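Sensor protein kinase HptS (Staphylococcus aureus, PDB 6LKG) is a membrane sensor histidine kinase that probably responds to an extracellular hexose-phosphate signal by autophosphorylating on histidine and passing the phosphoryl group to a response regulator. Local coordinates at residues His15-Gln20 and Gln56-Leu61; Tyr85-His90 and Ile103-Thr108. One frame throughout, in Å; residues are numbered along the deposited sequence.

Contact 1: His15-Gln20 and Gln56-Leu61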
ATOM      1  N   HIS D  15     -21.309 -11.764  12.009  1.00 31.46           N
ATOM      2  CA  HIS D  15     -22.605 -11.461  12.609  1.00 30.62           C
ATOM      3  C   HIS D  15     -22.448 -11.047  14.066  1.00 33.51           C
ATOM      4  O   HIS D  15     -23.132 -10.131  14.538  1.00 31.70           O
ATOM      5  CB  HIS D  15     -23.533 -12.668  12.491  1.00 35.19           C
ATOM      6  CG  HIS D  15     -23.979 -12.952  11.091  1.00 41.92           C
ATOM      7  ND1 HIS D  15     -24.742 -14.053  10.763  1.00 43.81           N
ATOM      8  CD2 HIS D  15     -23.769 -12.281   9.934  1.00 37.29           C
ATOM      9  CE1 HIS D  15     -24.982 -14.047   9.463  1.00 41.33           C
ATOM     10  NE2 HIS D  15     -24.404 -12.983   8.937  1.00 41.01           N
ATOM     11  N   HIS D  16     -21.557 -11.719  14.798  1.00 30.46           N
ATOM     12  CA  HIS D  16     -21.307 -11.353  16.189  1.00 33.72           C
ATOM     13  C   HIS D  16     -20.722  -9.953  16.301  1.00 30.80           C
ATOM     14  O   HIS D  16     -21.138  -9.164  17.156  1.00 34.65           O
ATOM     15  CB  HIS D  16     -20.371 -12.371  16.838  1.00 37.85           C
ATOM     16  CG  HIS D  16     -19.960 -12.005  18.228  1.00 39.16           C
ATOM     17  ND1 HIS D  16     -18.767 -11.371  18.494  1.00 47.31           N
ATOM     18  CD2 HIS D  16     -20.582 -12.155  19.422  1.00 43.21           C
ATOM     19  CE1 HIS D  16     -18.661 -11.161  19.792  1.00 47.90           C
ATOM     20  NE2 HIS D  16     -19.750 -11.625  20.379  1.00 47.36           N
ATOM     21  N   THR D  17     -19.746  -9.628  15.449  1.00 30.97           N
ATOM     22  CA  THR D  17     -19.163  -8.290  15.478  1.00 36.84           C
ATOM     23  C   THR D  17     -20.210  -7.229  15.170  1.00 35.85           C
ATOM     24  O   THR D  17     -20.284  -6.199  15.853  1.00 35.32           O
ATOM     25  CB  THR D  17     -18.003  -8.198  14.486  1.00 36.64           C
ATOM     26  OG1 THR D  17     -16.903  -8.990  14.955  1.00 42.60           O
ATOM     27  CG2 THR D  17     -17.550  -6.750  14.323  1.00 39.72           C
ATOM     28  N   GLU D  18     -21.043  -7.474  14.158  1.00 33.64           N
ATOM     29  CA  GLU D  18     -22.048  -6.489  13.780  1.00 35.14           C
ATOM     30  C   GLU D  18     -23.112  -6.347  14.860  1.00 34.19           C
ATOM     31  O   GLU D  18     -23.618  -5.244  15.101  1.00 34.28           O
ATOM     32  CB  GLU D  18     -22.678  -6.873  12.441  1.00 37.35           C
ATOM     33  CG  GLU D  18     -23.311  -5.703  11.717  1.00 35.02           C
ATOM     34  CD  GLU D  18     -24.748  -5.468  12.127  1.00 36.76           C
ATOM     35  OE1 GLU D  18     -25.373  -6.396  12.685  1.00 36.07           O
ATOM     36  OE2 GLU D  18     -25.255  -4.357  11.870  1.00 35.79           O
ATOM     37  N   LYS D  19     -23.464  -7.450  15.525  1.00 31.42           N
ATOM     38  CA  LYS D  19     -24.470  -7.375  16.579  1.00 29.69           C
ATOM     39  C   LYS D  19     -23.956  -6.589  17.782  1.00 34.60           C
ATOM     40  O   LYS D  19     -24.740  -5.906  18.451  1.00 33.12           O
ATOM     41  CB  LYS D  19     -24.921  -8.787  16.976  1.00 31.92           C
ATOM     42  CG  LYS D  19     -25.980  -8.836  18.071  1.00 34.51           C
ATOM     43  CD  LYS D  19     -26.392 -10.272  18.371  1.00 41.94           C
ATOM     44  CE  LYS D  19     -27.356 -10.346  19.548  1.00 44.03           C
ATOM     45  NZ  LYS D  19     -27.804 -11.742  19.813  1.00 41.22           N
ATOM     46  N   GLN D  20     -22.649  -6.654  18.064  1.00 31.85           N
ATOM     47  CA  GLN D  20     -22.089  -5.814  19.120  1.00 36.49           C
ATOM     48  C   GLN D  20     -22.165  -4.338  18.758  1.00 33.03           C
ATOM     49  O   GLN D  20     -22.410  -3.492  19.624  1.00 39.07           O
ATOM     50  CB  GLN D  20     -20.634  -6.194  19.399  1.00 39.61           C
ATOM     51  CG  GLN D  20     -20.415  -7.627  19.801  1.00 43.37           C
ATOM     52  CD  GLN D  20     -20.504  -7.798  21.297  1.00 46.95           C
ATOM     53  OE1 GLN D  20     -21.555  -7.572  21.896  1.00 53.53           O
ATOM     54  NE2 GLN D  20     -19.391  -8.172  21.919  1.00 49.90           N
ATOM     55  N   GLN D  56     -14.390  -5.940  22.441  1.00 40.94           N
ATOM     56  CA  GLN D  56     -15.356  -6.980  22.762  1.00 41.75           C
ATOM     57  C   GLN D  56     -15.565  -7.964  21.620  1.00 40.83           C
ATOM     58  O   GLN D  56     -16.293  -8.947  21.794  1.00 45.06           O
ATOM     59  CB  GLN D  56     -16.702  -6.344  23.126  1.00 39.56           C
ATOM     60  CG  GLN D  56     -16.730  -5.631  24.465  1.00 45.51           C
ATOM     61  CD  GLN D  56     -17.951  -4.745  24.618  1.00 48.90           C
ATOM     62  OE1 GLN D  56     -18.403  -4.121  23.658  1.00 53.35           O
ATOM     63  NE2 GLN D  56     -18.505  -4.702  25.824  1.00 61.40           N
ATOM     64  N   GLN D  57     -14.962  -7.718  20.465  1.00 38.17           N
ATOM     65  CA  GLN D  57     -15.084  -8.540  19.274  1.00 37.33           C
ATOM     66  C   GLN D  57     -13.696  -8.850  18.726  1.00 37.91           C
ATOM     67  O   GLN D  57     -12.732  -8.138  19.024  1.00 36.76           O
ATOM     68  CB  GLN D  57     -15.954  -7.838  18.222  1.00 38.93           C
ATOM     69  CG  GLN D  57     -15.501  -6.444  17.898  1.00 39.49           C
ATOM     70  CD  GLN D  57     -14.458  -6.451  16.818  1.00 36.34           C
ATOM     71  OE1 GLN D  57     -14.631  -7.102  15.790  1.00 40.04           O
ATOM     72  NE2 GLN D  57     -13.361  -5.743  17.044  1.00 34.95           N
ATOM     73  N   PRO D  58     -13.555  -9.927  17.932  1.00 37.68           N
ATOM     74  CA  PRO D  58     -12.220 -10.321  17.447  1.00 41.65           C
ATOM     75  C   PRO D  58     -11.654  -9.503  16.290  1.00 35.84           C
ATOM     76  O   PRO D  58     -10.430  -9.369  16.182  1.00 38.87           O
ATOM     77  CB  PRO D  58     -12.433 -11.779  17.023  1.00 41.11           C
ATOM     78  CG  PRO D  58     -13.852 -11.825  16.596  1.00 41.17           C
ATOM     79  CD  PRO D  58     -14.592 -10.890  17.516  1.00 39.10           C
ATOM     80  N   ALA D  59     -12.503  -8.973  15.412  1.00 35.47           N
ATOM     81  CA  ALA D  59     -12.016  -8.365  14.179  1.00 34.27           C
ATOM     82  C   ALA D  59     -11.212  -7.094  14.453  1.00 36.23           C
ATOM     83  O   ALA D  59     -11.359  -6.438  15.489  1.00 35.18           O
ATOM     84  CB  ALA D  59     -13.177  -8.048  13.236  1.00 33.01           C
ATOM     85  N   THR D  60     -10.340  -6.762  13.502  1.00 29.30           N
ATOM     86  CA  THR D  60      -9.581  -5.512  13.535  1.00 33.76           C
ATOM     87  C   THR D  60     -10.483  -4.401  13.017  1.00 34.33           C
ATOM     88  O   THR D  60     -10.721  -4.287  11.813  1.00 29.87           O
ATOM     89  CB  THR D  60      -8.313  -5.623  12.695  1.00 36.01           C
ATOM     90  OG1 THR D  60      -7.519  -6.721  13.160  1.00 39.13           O
ATOM     91  CG2 THR D  60      -7.497  -4.339  12.786  1.00 37.49           C
ATOM     92  N   LEU D  61     -10.993  -3.580  13.928  1.00 26.83           N
ATOM     93  CA  LEU D  61     -11.944  -2.537  13.587  1.00 30.40           C
ATOM     94  C   LEU D  61     -11.333  -1.164  13.821  1.00 30.96           C
ATOM     95  O   LEU D  61     -10.548  -0.963  14.751  1.00 30.54           O
ATOM     96  CB  LEU D  61     -13.236  -2.659  14.402  1.00 31.73           C
ATOM     97  CG  LEU D  61     -14.090  -3.913  14.236  1.00 32.99           C
ATOM     98  CD1 LEU D  61     -15.376  -3.765  15.036  1.00 33.58           C
ATOM     99  CD2 LEU D  61     -14.388  -4.175  12.771  1.00 28.40           C
TER
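Thr17, on a middle turn of helix 3-27, comes closest to the chain at Gln57, their CA atoms 5.6 Å apart, where the loop 56-59 runs into strand 60-67. Thr17 meets the Gln57 amide with both branches: OG1 lies 3.1 Å from Gln57 OE1, and the methyl CG2, anti to the backbone N, also touches that oxygen and reaches tip to tip toward Leu61 CD1 at 3.8 Å. The amide itself is held by its own loop and by the end of helix 40-54. With chi1 at 53° and chi2 at 87°, the Gln57 side chain curls toward the chain that follows, so that NE2 donates to Ala59 O at 2.6 Å and also to Ile54 O, while OE1 takes a weak bond from Ala59 N. Further along the helix, Gln20 NE2 donates to Gln56 O (3.2 Å); the acceptor lies in the Gln20 amide plane, but the donor stands well above the carbonyl plane. The same Gln56 O sits at the edge of the His16 ring, 3.8 Å from CE1, and Gln20 CG lies over one face of that ring, toward its rim. This is a long N-terminal helix packed beside the entry to a sheet's first strand, an arrangement consistent with an extracellular Cache-type sensor domain.

Contact 2: Tyr85-His90 and Ile103-Thr108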
ATOM      1  N   TYR D  85     -13.345  -2.748   4.719  1.00 25.84           N
ATOM      2  CA  TYR D  85     -14.771  -3.009   4.570  1.00 25.92           C
ATOM      3  C   TYR D  85     -15.538  -2.002   5.416  1.00 27.19           C
ATOM      4  O   TYR D  85     -15.417  -2.000   6.645  1.00 27.84           O
ATOM      5  CB  TYR D  85     -15.081  -4.443   4.988  1.00 23.88           C
ATOM      6  CG  TYR D  85     -16.548  -4.814   5.001  1.00 26.66           C
ATOM      7  CD1 TYR D  85     -17.337  -4.662   3.869  1.00 26.78           C
ATOM      8  CD2 TYR D  85     -17.133  -5.353   6.141  1.00 29.07           C
ATOM      9  CE1 TYR D  85     -18.677  -5.015   3.881  1.00 29.04           C
ATOM     10  CE2 TYR D  85     -18.465  -5.711   6.161  1.00 30.36           C
ATOM     11  CZ  TYR D  85     -19.233  -5.541   5.030  1.00 30.99           C
ATOM     12  OH  TYR D  85     -20.560  -5.900   5.056  1.00 28.70           O
ATOM     13  N   LEU D  86     -16.307  -1.129   4.767  1.00 29.21           N
ATOM     14  CA  LEU D  86     -17.208  -0.264   5.517  1.00 27.30           C
ATOM     15  C   LEU D  86     -18.304  -1.129   6.118  1.00 30.51           C
ATOM     16  O   LEU D  86     -19.067  -1.777   5.392  1.00 29.68           O
ATOM     17  CB  LEU D  86     -17.803   0.830   4.633  1.00 30.84           C
ATOM     18  CG  LEU D  86     -18.893   1.639   5.352  1.00 32.53           C
ATOM     19  CD1 LEU D  86     -18.344   2.264   6.631  1.00 34.80           C
ATOM     20  CD2 LEU D  86     -19.496   2.708   4.450  1.00 32.43           C
ATOM     21  N   PHE D  87     -18.385  -1.140   7.441  1.00 30.45           N
ATOM     22  CA  PHE D  87     -19.151  -2.149   8.148  1.00 34.22           C
ATOM     23  C   PHE D  87     -20.418  -1.588   8.771  1.00 38.81           C
ATOM     24  O   PHE D  87     -21.435  -2.282   8.808  1.00 36.37           O
ATOM     25  CB  PHE D  87     -18.257  -2.787   9.223  1.00 34.17           C
ATOM     26  CG  PHE D  87     -18.655  -4.179   9.634  1.00 34.58           C
ATOM     27  CD1 PHE D  87     -19.917  -4.685   9.375  1.00 43.75           C
ATOM     28  CD2 PHE D  87     -17.709  -5.023  10.191  1.00 35.62           C
ATOM     29  CE1 PHE D  87     -20.251  -5.972   9.742  1.00 46.04           C
ATOM     30  CE2 PHE D  87     -18.032  -6.316  10.549  1.00 47.41           C
ATOM     31  CZ  PHE D  87     -19.308  -6.791  10.323  1.00 39.83           C
ATOM     32  N   SER D  88     -20.406  -0.325   9.190  1.00 35.78           N
ATOM     33  CA  SER D  88     -21.627   0.329   9.635  1.00 40.01           C
ATOM     34  C   SER D  88     -21.425   1.836   9.595  1.00 42.34           C
ATOM     35  O   SER D  88     -20.305   2.331   9.745  1.00 37.33           O
ATOM     36  CB  SER D  88     -22.028  -0.128  11.043  1.00 39.51           C
ATOM     37  OG  SER D  88     -21.156   0.404  12.024  1.00 41.25           O
ATOM     38  N   THR D  89     -22.527   2.552   9.400  1.00 39.74           N
ATOM     39  CA  THR D  89     -22.535   4.008   9.380  1.00 40.63           C
ATOM     40  C   THR D  89     -23.743   4.467  10.178  1.00 47.78           C
ATOM     41  O   THR D  89     -24.866   4.035   9.902  1.00 47.88           O
ATOM     42  CB  THR D  89     -22.603   4.562   7.950  1.00 45.82           C
ATOM     43  OG1 THR D  89     -21.506   4.053   7.181  1.00 44.95           O
ATOM     44  CG2 THR D  89     -22.539   6.084   7.966  1.00 44.15           C
ATOM     45  N   HIS D  90     -23.516   5.347  11.149  1.00 44.59           N
ATOM     46  CA  HIS D  90     -24.587   5.818  12.015  1.00 45.79           C
ATOM     47  C   HIS D  90     -24.471   7.319  12.222  1.00 46.49           C
ATOM     48  O   HIS D  90     -23.366   7.861  12.314  1.00 41.59           O
ATOM     49  CB  HIS D  90     -24.561   5.107  13.375  1.00 43.94           C
ATOM     50  CG  HIS D  90     -24.834   3.638  13.294  1.00 52.65           C
ATOM     51  ND1 HIS D  90     -24.149   2.709  14.047  1.00 52.52           N
ATOM     52  CD2 HIS D  90     -25.724   2.938  12.552  1.00 53.68           C
ATOM     53  CE1 HIS D  90     -24.604   1.500  13.770  1.00 54.57           C
ATOM     54  NE2 HIS D  90     -25.560   1.612  12.865  1.00 51.97           N
ATOM     55  N   ILE D 103     -17.639   2.546  11.101  1.00 31.43           N
ATOM     56  CA  ILE D 103     -16.840   1.438  11.607  1.00 31.97           C
ATOM     57  C   ILE D 103     -16.317   0.667  10.405  1.00 32.68           C
ATOM     58  O   ILE D 103     -17.104   0.190   9.576  1.00 29.10           O
ATOM     59  CB  ILE D 103     -17.650   0.515  12.529  1.00 34.05           C
ATOM     60  CG1 ILE D 103     -18.228   1.299  13.709  1.00 33.43           C
ATOM     61  CG2 ILE D 103     -16.771  -0.618  13.037  1.00 34.01           C
ATOM     62  CD1 ILE D 103     -17.197   1.851  14.641  1.00 34.97           C
ATOM     63  N   TYR D 104     -14.997   0.549  10.305  1.00 29.24           N
ATOM     64  CA  TYR D 104     -14.347  -0.174   9.224  1.00 29.40           C
ATOM     65  C   TYR D 104     -13.716  -1.446   9.768  1.00 28.47           C
ATOM     66  O   TYR D 104     -13.221  -1.469  10.898  1.00 30.08           O
ATOM     67  CB  TYR D 104     -13.266   0.674   8.548  1.00 29.89           C
ATOM     68  CG  TYR D 104     -13.774   1.843   7.737  1.00 33.10           C
ATOM     69  CD1 TYR D 104     -14.107   1.690   6.397  1.00 30.51           C
ATOM     70  CD2 TYR D 104     -13.896   3.107   8.301  1.00 35.52           C
ATOM     71  CE1 TYR D 104     -14.562   2.757   5.647  1.00 35.98           C
ATOM     72  CE2 TYR D 104     -14.352   4.181   7.556  1.00 35.55           C
ATOM     73  CZ  TYR D 104     -14.681   3.999   6.231  1.00 38.20           C
ATOM     74  OH  TYR D 104     -15.134   5.062   5.484  1.00 41.95           O
ATOM     75  N   MET D 105     -13.736  -2.503   8.963  1.00 26.28           N
ATOM     76  CA  MET D 105     -13.026  -3.737   9.270  1.00 29.72           C
ATOM     77  C   MET D 105     -11.850  -3.868   8.314  1.00 31.20           C
ATOM     78  O   MET D 105     -12.044  -4.006   7.100  1.00 26.80           O
ATOM     79  CB  MET D 105     -13.947  -4.952   9.167  1.00 29.40           C
ATOM     80  CG  MET D 105     -13.251  -6.268   9.481  1.00 28.56           C
ATOM     81  SD  MET D 105     -14.157  -7.709   8.901  1.00 39.21           S
ATOM     82  CE  MET D 105     -13.910  -7.592   7.130  1.00 30.62           C
ATOM     83  N   ALA D 106     -10.633  -3.823   8.859  1.00 32.58           N
ATOM     84  CA  ALA D 106      -9.449  -4.025   8.034  1.00 31.22           C
ATOM     85  C   ALA D 106      -9.188  -5.504   7.799  1.00 33.03           C
ATOM     86  O   ALA D 106      -8.714  -5.887   6.722  1.00 30.76           O
ATOM     87  CB  ALA D 106      -8.231  -3.367   8.683  1.00 31.22           C
ATOM     88  N   ASN D 107      -9.512  -6.339   8.780  1.00 30.25           N
ATOM     89  CA  ASN D 107      -9.362  -7.783   8.683  1.00 31.46           C
ATOM     90  C   ASN D 107     -10.058  -8.396   9.889  1.00 34.38           C
ATOM     91  O   ASN D 107     -10.532  -7.690  10.783  1.00 30.69           O
ATOM     92  CB  ASN D 107      -7.886  -8.195   8.628  1.00 31.66           C
ATOM     93  CG  ASN D 107      -7.096  -7.708   9.830  1.00 33.81           C
ATOM     94  OD1 ASN D 107      -7.244  -8.225  10.938  1.00 37.33           O
ATOM     95  ND2 ASN D 107      -6.250  -6.706   9.616  1.00 37.30           N
ATOM     96  N   THR D 108     -10.115  -9.722   9.901  1.00 31.10           N
ATOM     97  CA  THR D 108     -10.543 -10.482  11.061  1.00 30.74           C
ATOM     98  C   THR D 108      -9.653 -11.713  11.169  1.00 37.44           C
ATOM     99  O   THR D 108      -9.152 -12.204  10.150  1.00 38.41           O
ATOM    100  CB  THR D 108     -12.030 -10.874  10.973  1.00 34.03           C
ATOM    101  OG1 THR D 108     -12.545 -11.134  12.286  1.00 40.35           O
ATOM    102  CG2 THR D 108     -12.232 -12.099  10.100  1.00 38.04           C
TER
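An antiparallel pairing interrupted by a classic beta bulge joins Tyr85-His90 to Ile103-Thr108, the two arms of a hairpin buried near the centre of the chain. Tyr85 and Met105 form a hydrogen-bonded pair, with Tyr85 N to Met105 O at 3.0 Å and Met105 N to Tyr85 O at 2.9 Å. Past the non-hydrogen-bonded pair Leu86-Tyr104, Phe87 and Ser88 both face Ile103: Phe87 N donates to Ile103 O at 2.8 Å, Ser88 N adds a weak bond to that oxygen, and Ile103 N returns one to Ser88 O.

Leu86 CD1 lies over one face of the Tyr104 ring, 4.2 Å from its centroid and offset toward the rim, a CH-pi contact. On the other face of the sheet the Met105 chain, bent at chi3 (72°), brings CE to 4.0 Å from Tyr85 CB, and SD makes an oblique Met-aromatic contact with the Phe87 ring. Tyr85 CE2 in turn lies over a face of that ring, toward its rim. Ser88 OG packs on Ile103 CB and CG1, buried without a polar partner in the model. Helix 3-27 lies against this face, with Leu14 on Met105 and Ile21 on both Ser88 and Ile103; Tyr85 OH bonds to His161 and His164, and strand 60-67 flanks 98-107 opposite the bulged strand 85-93.

Overall arrangement
Contact 1 and contact 2 have centres about 10 Å apart and meet in one antiparallel sheet, where strands 60-67 and 98-107 are neighbours. Where they meet directly the bonds are polar: Thr60 OG1 probably bonds to Asn107 OD1 at 2.7 Å, and Ala106 N to Thr60 O at 3.0 Å. Just beside them, packing takes over, with Ala59 CB 3.3 Å from Thr108 OG1. Helix 3-27 links the two contacts a second time, through Thr17 on Phe87, and strand 60-67 does so through Leu61, which reaches Ile103 and Met105. Along the chain the contacts follow in series, contact 1 closing before contact 2 opens. Neither touches another chain of the assembly.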